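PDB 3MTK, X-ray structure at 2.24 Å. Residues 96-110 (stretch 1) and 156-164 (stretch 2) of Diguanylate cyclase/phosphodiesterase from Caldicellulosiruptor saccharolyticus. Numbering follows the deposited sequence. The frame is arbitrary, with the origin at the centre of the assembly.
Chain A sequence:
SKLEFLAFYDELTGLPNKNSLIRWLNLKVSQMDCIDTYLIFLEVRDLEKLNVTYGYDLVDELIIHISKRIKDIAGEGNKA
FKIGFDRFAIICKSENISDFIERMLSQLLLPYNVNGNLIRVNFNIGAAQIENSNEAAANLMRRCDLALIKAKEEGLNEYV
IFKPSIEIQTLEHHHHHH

Stretch 1 (96-110) NISDFIERMLSQLLL
Stretch 2, residues 156-164: LNEYVIFKP

The helix that begins at Ile97 packs across the strand through Tyr159 and Ile161 in a nearly antiparallel sense, their N-to-C directions 155° apart and their axes 10.1 Å apart at closest approach. The register follows from CA pairs: Ser98 CA to Ile161 CA 7.9 Å, Ile101 CA to Tyr159 CA 8.0 Å, Leu105 CA to Asn157 CA 7.6 Å. Regular i to i+4 hydrogen bonds hold the helix (phi/psi near -62/-45), from Ile101 N to Ile97 O (2.9 Å) through Leu109 N to Leu105 O (2.8 Å). Asn96 (chi1 t) caps its start, OD1 accepting from Asp99 N at 2.9 Å. The strand is extended, Tyr159 at -136/153 and Ile161 at -119/120, so the CA-to-CB bonds of Tyr159 and Ile161 point toward the helix and that of Val160 points away; Asn157, before it, adopts 57/37.

Apolar packing centres on Ile101 (m, t). Ile101 CD1 meets CD1 of Ile161 (m, t) at 3.5 Å, and Ile97 CG2 (t, t) reaches the same Ile161 CD1 at 3.9 Å. Ile101 CG2 lies over one face of the Tyr159 ring, 3.8 Å from the centroid and 19° off the normal, a CH-pi contact that places methyl hydrogens against the pi cloud; its closest ring atom is Tyr159 CG at 3.6 Å.

One hydrogen bond crosses the interface: Tyr159 OH (chi1 p, chi2 -90°) donates to Glu102 OE2 at 2.6 Å, a short bond to a carboxylate near the ring plane. Glu102 (m, t, chi3 -45°) starts sideways but its end comes nearer. Ser98 (chi1 p), also sideways, places CB obliquely to the ring, 3.8 Å from Tyr159 OH.

Around Asn157 (chi1 m, chi2 133°) the contacts are van der Waals: Leu105 CD2 (t, p) approaches Asn157 O at 3.6 Å, and Leu109 CD1 (chi1 -104°, chi2 24°) lies 3.3 Å from Asn157 ND2.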

ATOM      1  N   ASN A  96      12.145 -10.843   6.977  1.00 76.68           N
ATOM      2  CA  ASN A  96      11.247 -11.731   6.247  1.00 74.43           C
ATOM      3  C   ASN A  96      10.056 -10.889   5.783  1.00 69.41           C
ATOM      4  O   ASN A  96       9.093 -10.690   6.525  1.00 68.85           O
ATOM      5  CB  ASN A  96      10.759 -12.871   7.145  1.00 77.48           C
ATOM      6  CG  ASN A  96       9.982 -13.921   6.373  1.00 80.05           C
ATOM      7  OD1 ASN A  96       9.039 -13.602   5.643  1.00 81.36           O
ATOM      8  ND2 ASN A  96      10.374 -15.181   6.529  1.00 82.81           N
ATOM      9  N   ILE A  97      10.128 -10.399   4.551  1.00 64.06           N
ATOM     10  CA  ILE A  97       9.072  -9.551   4.020  1.00 60.37           C
ATOM     11  C   ILE A  97       7.842 -10.299   3.501  1.00 58.89           C
ATOM     12  O   ILE A  97       6.736  -9.755   3.532  1.00 58.29           O
ATOM     13  CB  ILE A  97       9.615  -8.619   2.907  1.00 58.43           C
ATOM     14  CG1 ILE A  97       8.510  -7.652   2.482  1.00 56.79           C
ATOM     15  CG2 ILE A  97      10.186  -9.445   1.752  1.00 55.29           C
ATOM     16  CD1 ILE A  97       8.691  -7.056   1.126  1.00 58.71           C
ATOM     17  N   SER A  98       8.015 -11.534   3.034  1.00 55.63           N
ATOM     18  CA  SER A  98       6.870 -12.296   2.544  1.00 55.35           C
ATOM     19  C   SER A  98       5.878 -12.516   3.687  1.00 54.63           C
ATOM     20  O   SER A  98       4.695 -12.210   3.555  1.00 54.63           O
ATOM     21  CB  SER A  98       7.312 -13.647   1.973  1.00 53.52           C
ATOM     22  OG  SER A  98       7.768 -14.503   3.002  1.00 55.66           O
ATOM     23  N   ASP A  99       6.361 -13.036   4.810  1.00 54.26           N
ATOM     24  CA  ASP A  99       5.500 -13.280   5.963  1.00 53.50           C
ATOM     25  C   ASP A  99       4.851 -11.978   6.411  1.00 52.26           C
ATOM     26  O   ASP A  99       3.705 -11.966   6.857  1.00 52.16           O
ATOM     27  CB  ASP A  99       6.317 -13.874   7.114  1.00 56.33           C
ATOM     28  CG  ASP A  99       5.673 -13.637   8.472  1.00 58.64           C
ATOM     29  OD1 ASP A  99       4.562 -14.159   8.718  1.00 60.21           O
ATOM     30  OD2 ASP A  99       6.282 -12.918   9.295  1.00 59.95           O
ATOM     31  N   PHE A 100       5.600 -10.885   6.298  1.00 51.14           N
ATOM     32  CA  PHE A 100       5.109  -9.568   6.676  1.00 49.57           C
ATOM     33  C   PHE A 100       3.904  -9.252   5.799  1.00 48.33           C
ATOM     34  O   PHE A 100       2.870  -8.783   6.275  1.00 47.83           O
ATOM     35  CB  PHE A 100       6.201  -8.522   6.446  1.00 51.08           C
ATOM     36  CG  PHE A 100       5.755  -7.111   6.707  1.00 54.58           C
ATOM     37  CD1 PHE A 100       5.645  -6.627   8.008  1.00 56.50           C
ATOM     38  CD2 PHE A 100       5.412  -6.271   5.651  1.00 53.82           C
ATOM     39  CE1 PHE A 100       5.198  -5.318   8.254  1.00 57.34           C
ATOM     40  CE2 PHE A 100       4.966  -4.969   5.883  1.00 54.43           C
ATOM     41  CZ  PHE A 100       4.858  -4.491   7.187  1.00 56.41           C
ATOM     42  N   ILE A 101       4.057  -9.528   4.510  1.00 46.71           N
ATOM     43  CA  ILE A 101       3.018  -9.288   3.523  1.00 45.55           C
ATOM     44  C   ILE A 101       1.775 -10.119   3.795  1.00 46.61           C
ATOM     45  O   ILE A 101       0.660  -9.602   3.798  1.00 45.54           O
ATOM     46  CB  ILE A 101       3.550  -9.605   2.109  1.00 44.68           C
ATOM     47  CG1 ILE A 101       4.531  -8.508   1.676  1.00 44.46           C
ATOM     48  CG2 ILE A 101       2.391  -9.767   1.129  1.00 43.03           C
ATOM     49  CD1 ILE A 101       5.213  -8.764   0.339  1.00 40.91           C
ATOM     50  N   GLU A 102       1.978 -11.411   4.033  1.00 48.40           N
ATOM     51  CA  GLU A 102       0.876 -12.328   4.295  1.00 51.42           C
ATOM     52  C   GLU A 102       0.161 -12.001   5.601  1.00 52.43           C
ATOM     53  O   GLU A 102      -1.071 -12.005   5.668  1.00 51.62           O
ATOM     54  CB  GLU A 102       1.396 -13.762   4.329  1.00 50.42           C
ATOM     55  CG  GLU A 102       2.386 -14.054   3.224  1.00 53.21           C
ATOM     56  CD  GLU A 102       2.686 -15.524   3.093  1.00 55.33           C
ATOM     57  OE1 GLU A 102       2.903 -16.174   4.137  1.00 57.65           O
ATOM     58  OE2 GLU A 102       2.707 -16.027   1.946  1.00 55.95           O
ATOM     59  N   ARG A 103       0.938 -11.716   6.638  1.00 54.45           N
ATOM     60  CA  ARG A 103       0.362 -11.383   7.926  1.00 57.42           C
ATOM     61  C   ARG A 103      -0.630 -10.262   7.687  1.00 57.29           C
ATOM     62  O   ARG A 103      -1.818 -10.377   8.007  1.00 58.19           O
ATOM     63  CB  ARG A 103       1.449 -10.906   8.887  1.00 60.02           C
ATOM     64  CG  ARG A 103       1.006 -10.819  10.344  1.00 63.88           C
ATOM     65  CD  ARG A 103       2.064 -10.121  11.178  1.00 66.58           C
ATOM     66  NE  ARG A 103       3.382 -10.686  10.916  1.00 67.43           N
ATOM     67  CZ  ARG A 103       4.501  -9.973  10.874  1.00 66.93           C
ATOM     68  NH1 ARG A 103       4.458  -8.665  11.084  1.00 68.24           N
ATOM     69  NH2 ARG A 103       5.657 -10.563  10.596  1.00 67.35           N
HETATM   70  N   MSE A 104      -0.136  -9.181   7.094  1.00 57.81           N
HETATM   71  CA  MSE A 104      -0.967  -8.023   6.809  1.00 57.67           C
HETATM   72  C   MSE A 104      -2.132  -8.314   5.868  1.00 52.20           C
HETATM   73  O   MSE A 104      -3.233  -7.797   6.057  1.00 49.23           O
HETATM   74  CB  MSE A 104      -0.127  -6.906   6.211  1.00 63.47           C
HETATM   75  CG  MSE A 104      -0.990  -5.781   5.691  1.00 72.88           C
HETATM   76 SE   MSE A 104      -0.001  -4.364   4.893  1.00 81.24          SE
HETATM   77  CE  MSE A 104       0.699  -5.293   3.340  1.00 79.26           C
ATOM     78  N   LEU A 105      -1.883  -9.119   4.842  1.00 48.74           N
ATOM     79  CA  LEU A 105      -2.932  -9.450   3.888  1.00 48.63           C
ATOM     80  C   LEU A 105      -4.038 -10.233   4.590  1.00 46.94           C
ATOM     81  O   LEU A 105      -5.215  -9.937   4.412  1.00 46.67           O
ATOM     82  CB  LEU A 105      -2.359 -10.275   2.730  1.00 50.10           C
ATOM     83  CG  LEU A 105      -3.263 -10.505   1.514  1.00 50.20           C
ATOM     84  CD1 LEU A 105      -3.507  -9.183   0.783  1.00 51.24           C
ATOM     85  CD2 LEU A 105      -2.599 -11.505   0.581  1.00 51.91           C
ATOM     86  N   SER A 106      -3.654 -11.226   5.390  1.00 44.98           N
ATOM     87  CA  SER A 106      -4.620 -12.035   6.124  1.00 44.34           C
ATOM     88  C   SER A 106      -5.496 -11.130   6.982  1.00 43.31           C
ATOM     89  O   SER A 106      -6.698 -11.366   7.126  1.00 42.23           O
ATOM     90  CB  SER A 106      -3.909 -13.040   7.025  1.00 44.68           C
ATOM     91  OG  SER A 106      -3.281 -12.384   8.109  1.00 46.05           O
ATOM     92  N   GLN A 107      -4.890 -10.093   7.543  1.00 40.11           N
ATOM     93  CA  GLN A 107      -5.617  -9.146   8.371  1.00 40.49           C
ATOM     94  C   GLN A 107      -6.470  -8.183   7.540  1.00 39.67           C
ATOM     95  O   GLN A 107      -7.609  -7.856   7.912  1.00 37.17           O
ATOM     96  CB  GLN A 107      -4.629  -8.373   9.239  1.00 42.45           C
ATOM     97  CG  GLN A 107      -3.881  -9.295  10.194  1.00 49.26           C
ATOM     98  CD  GLN A 107      -2.767  -8.594  10.935  1.00 52.27           C
ATOM     99  OE1 GLN A 107      -3.008  -7.675  11.722  1.00 55.78           O
ATOM    100  NE2 GLN A 107      -1.533  -9.020  10.685  1.00 52.58           N
ATOM    101  N   LEU A 108      -5.924  -7.723   6.417  1.00 37.84           N
ATOM    102  CA  LEU A 108      -6.667  -6.816   5.547  1.00 36.54           C
ATOM    103  C   LEU A 108      -7.904  -7.523   5.011  1.00 35.85           C
ATOM    104  O   LEU A 108      -8.928  -6.901   4.753  1.00 36.23           O
ATOM    105  CB  LEU A 108      -5.793  -6.354   4.386  1.00 34.55           C
ATOM    106  CG  LEU A 108      -4.841  -5.196   4.697  1.00 34.13           C
ATOM    107  CD1 LEU A 108      -3.947  -4.937   3.486  1.00 33.16           C
ATOM    108  CD2 LEU A 108      -5.650  -3.950   5.061  1.00 29.73           C
ATOM    109  N   LEU A 109      -7.792  -8.836   4.860  1.00 37.15           N
ATOM    110  CA  LEU A 109      -8.872  -9.662   4.355  1.00 37.75           C
ATOM    111  C   LEU A 109      -9.997  -9.782   5.368  1.00 38.24           C
ATOM    112  O   LEU A 109     -11.085 -10.246   5.034  1.00 38.51           O
ATOM    113  CB  LEU A 109      -8.327 -11.044   4.003  1.00 38.44           C
ATOM    114  CG  LEU A 109      -8.113 -11.374   2.526  1.00 38.62           C
ATOM    115  CD1 LEU A 109      -7.920 -10.117   1.702  1.00 37.65           C
ATOM    116  CD2 LEU A 109      -6.933 -12.305   2.406  1.00 36.87           C
ATOM    117  N   LEU A 110      -9.728  -9.365   6.604  1.00 39.01           N
ATOM    118  CA  LEU A 110     -10.725  -9.417   7.675  1.00 39.34           C
ATOM    119  C   LEU A 110     -11.803  -8.359   7.435  1.00 40.06           C
ATOM    120  O   LEU A 110     -11.511  -7.256   6.976  1.00 39.89           O
ATOM    121  CB  LEU A 110     -10.056  -9.195   9.044  1.00 38.42           C
ATOM    122  CG  LEU A 110      -9.787 -10.431   9.907  1.00 36.03           C
ATOM    123  CD1 LEU A 110      -9.120 -11.509   9.096  1.00 38.98           C
ATOM    124  CD2 LEU A 110      -8.935 -10.046  11.083  1.00 33.85           C
ATOM    125  N   LEU A 156      -6.866 -12.594  -7.439  1.00 45.30           N
ATOM    126  CA  LEU A 156      -7.150 -11.764  -6.278  1.00 41.67           C
ATOM    127  C   LEU A 156      -6.358 -12.231  -5.065  1.00 39.57           C
ATOM    128  O   LEU A 156      -6.085 -13.415  -4.910  1.00 39.29           O
ATOM    129  CB  LEU A 156      -8.639 -11.812  -5.933  1.00 39.80           C
ATOM    130  CG  LEU A 156      -9.665 -11.195  -6.885  1.00 40.16           C
ATOM    131  CD1 LEU A 156     -11.060 -11.470  -6.339  1.00 40.78           C
ATOM    132  CD2 LEU A 156      -9.441  -9.692  -7.012  1.00 39.46           C
ATOM    133  N   ASN A 157      -5.991 -11.283  -4.211  1.00 38.29           N
ATOM    134  CA  ASN A 157      -5.268 -11.580  -2.984  1.00 35.63           C
ATOM    135  C   ASN A 157      -3.958 -12.325  -3.191  1.00 34.11           C
ATOM    136  O   ASN A 157      -3.596 -13.204  -2.407  1.00 35.08           O
ATOM    137  CB  ASN A 157      -6.178 -12.375  -2.063  1.00 34.91           C
ATOM    138  CG  ASN A 157      -7.499 -11.682  -1.822  1.00 35.27           C
ATOM    139  OD1 ASN A 157      -8.554 -12.308  -1.904  1.00 37.74           O
ATOM    140  ND2 ASN A 157      -7.454 -10.383  -1.520  1.00 30.54           N
ATOM    141  N   GLU A 158      -3.250 -11.981  -4.253  0.50 31.31           N
ATOM    142  CA  GLU A 158      -1.982 -12.613  -4.533  0.50 30.65           C
ATOM    143  C   GLU A 158      -0.958 -11.480  -4.483  0.50 31.24           C
ATOM    144  O   GLU A 158      -1.309 -10.316  -4.667  0.50 28.79           O
ATOM    145  CB  GLU A 158      -2.025 -13.267  -5.916  0.50 30.75           C
ATOM    146  CG  GLU A 158      -1.483 -14.701  -5.971  0.50 31.41           C
ATOM    147  CD  GLU A 158      -2.482 -15.755  -5.505  0.50 30.53           C
ATOM    148  OE1 GLU A 158      -3.560 -15.886  -6.118  0.50 30.64           O
ATOM    149  OE2 GLU A 158      -2.184 -16.472  -4.528  0.50 30.91           O
ATOM    150  N   TYR A 159       0.297 -11.811  -4.208  1.00 34.93           N
ATOM    151  CA  TYR A 159       1.349 -10.801  -4.134  1.00 36.49           C
ATOM    152  C   TYR A 159       2.618 -11.244  -4.842  1.00 37.11           C
ATOM    153  O   TYR A 159       2.891 -12.439  -4.954  1.00 36.13           O
ATOM    154  CB  TYR A 159       1.687 -10.484  -2.676  1.00 36.30           C
ATOM    155  CG  TYR A 159       2.329 -11.632  -1.926  1.00 38.36           C
ATOM    156  CD1 TYR A 159       1.550 -12.563  -1.231  1.00 39.78           C
ATOM    157  CD2 TYR A 159       3.712 -11.774  -1.889  1.00 37.50           C
ATOM    158  CE1 TYR A 159       2.136 -13.602  -0.518  1.00 39.36           C
ATOM    159  CE2 TYR A 159       4.312 -12.805  -1.175  1.00 40.03           C
ATOM    160  CZ  TYR A 159       3.519 -13.719  -0.489  1.00 40.74           C
ATOM    161  OH  TYR A 159       4.113 -14.735   0.234  1.00 42.71           O
ATOM    162  N   VAL A 160       3.389 -10.268  -5.311  1.00 37.69           N
ATOM    163  CA  VAL A 160       4.650 -10.534  -5.996  1.00 42.99           C
ATOM    164  C   VAL A 160       5.754  -9.600  -5.478  1.00 43.95           C
ATOM    165  O   VAL A 160       5.539  -8.395  -5.317  1.00 42.98           O
ATOM    166  CB  VAL A 160       4.513 -10.336  -7.529  1.00 44.60           C
ATOM    167  CG1 VAL A 160       5.841 -10.636  -8.208  1.00 45.60           C
ATOM    168  CG2 VAL A 160       3.421 -11.242  -8.084  1.00 46.14           C
ATOM    169  N   ILE A 161       6.936 -10.163  -5.229  1.00 45.78           N
ATOM    170  CA  ILE A 161       8.072  -9.384  -4.728  1.00 47.28           C
ATOM    171  C   ILE A 161       9.235  -9.420  -5.705  1.00 48.88           C
ATOM    172  O   ILE A 161       9.743 -10.493  -6.014  1.00 49.15           O
ATOM    173  CB  ILE A 161       8.567  -9.929  -3.380  1.00 47.19           C
ATOM    174  CG1 ILE A 161       7.401 -10.005  -2.387  1.00 46.86           C
ATOM    175  CG2 ILE A 161       9.667  -9.026  -2.827  1.00 47.56           C
ATOM    176  CD1 ILE A 161       7.777 -10.612  -1.055  1.00 49.63           C
ATOM    177  N   PHE A 162       9.654  -8.251  -6.190  1.00 50.51           N
ATOM    178  CA  PHE A 162      10.770  -8.166  -7.134  1.00 54.36           C
ATOM    179  C   PHE A 162      12.123  -7.893  -6.470  1.00 57.74           C
ATOM    180  O   PHE A 162      12.276  -6.941  -5.704  1.00 57.05           O
ATOM    181  CB  PHE A 162      10.514  -7.081  -8.187  1.00 53.49           C
ATOM    182  CG  PHE A 162       9.566  -7.493  -9.285  1.00 52.27           C
ATOM    183  CD1 PHE A 162       9.340  -8.839  -9.573  1.00 50.89           C
ATOM    184  CD2 PHE A 162       8.929  -6.526 -10.066  1.00 53.54           C
ATOM    185  CE1 PHE A 162       8.496  -9.213 -10.623  1.00 50.49           C
ATOM    186  CE2 PHE A 162       8.081  -6.891 -11.125  1.00 51.85           C
ATOM    187  CZ  PHE A 162       7.868  -8.237 -11.399  1.00 49.05           C
ATOM    188  N   LYS A 163      13.101  -8.739  -6.780  1.00 61.75           N
ATOM    189  CA  LYS A 163      14.454  -8.613  -6.242  1.00 64.67           C
ATOM    190  C   LYS A 163      15.452  -8.494  -7.390  1.00 65.56           C
ATOM    191  O   LYS A 163      15.267  -9.103  -8.440  1.00 66.31           O
ATOM    192  CB  LYS A 163      14.804  -9.838  -5.395  1.00 66.99           C
ATOM    193  CG  LYS A 163      14.177  -9.840  -4.014  1.00 71.18           C
ATOM    194  CD  LYS A 163      14.464 -11.136  -3.273  1.00 73.78           C
ATOM    195  CE  LYS A 163      14.151 -10.997  -1.792  1.00 75.75           C
ATOM    196  NZ  LYS A 163      12.782 -10.466  -1.565  1.00 77.16           N
ATOM    197  N   PRO A 164      16.522  -7.703  -7.205  1.00 67.00           N
ATOM    198  CA  PRO A 164      17.545  -7.514  -8.240  1.00 66.98           C
ATOM    199  C   PRO A 164      18.129  -8.819  -8.780  1.00 66.90           C
ATOM    200  O   PRO A 164      18.087  -9.853  -8.115  1.00 67.55           O
ATOM    201  CB  PRO A 164      18.587  -6.660  -7.528  1.00 66.69           C
ATOM    202  CG  PRO A 164      17.738  -5.802  -6.646  1.00 66.71           C
ATOM    203  CD  PRO A 164      16.786  -6.818  -6.055  1.00 67.15           C
TER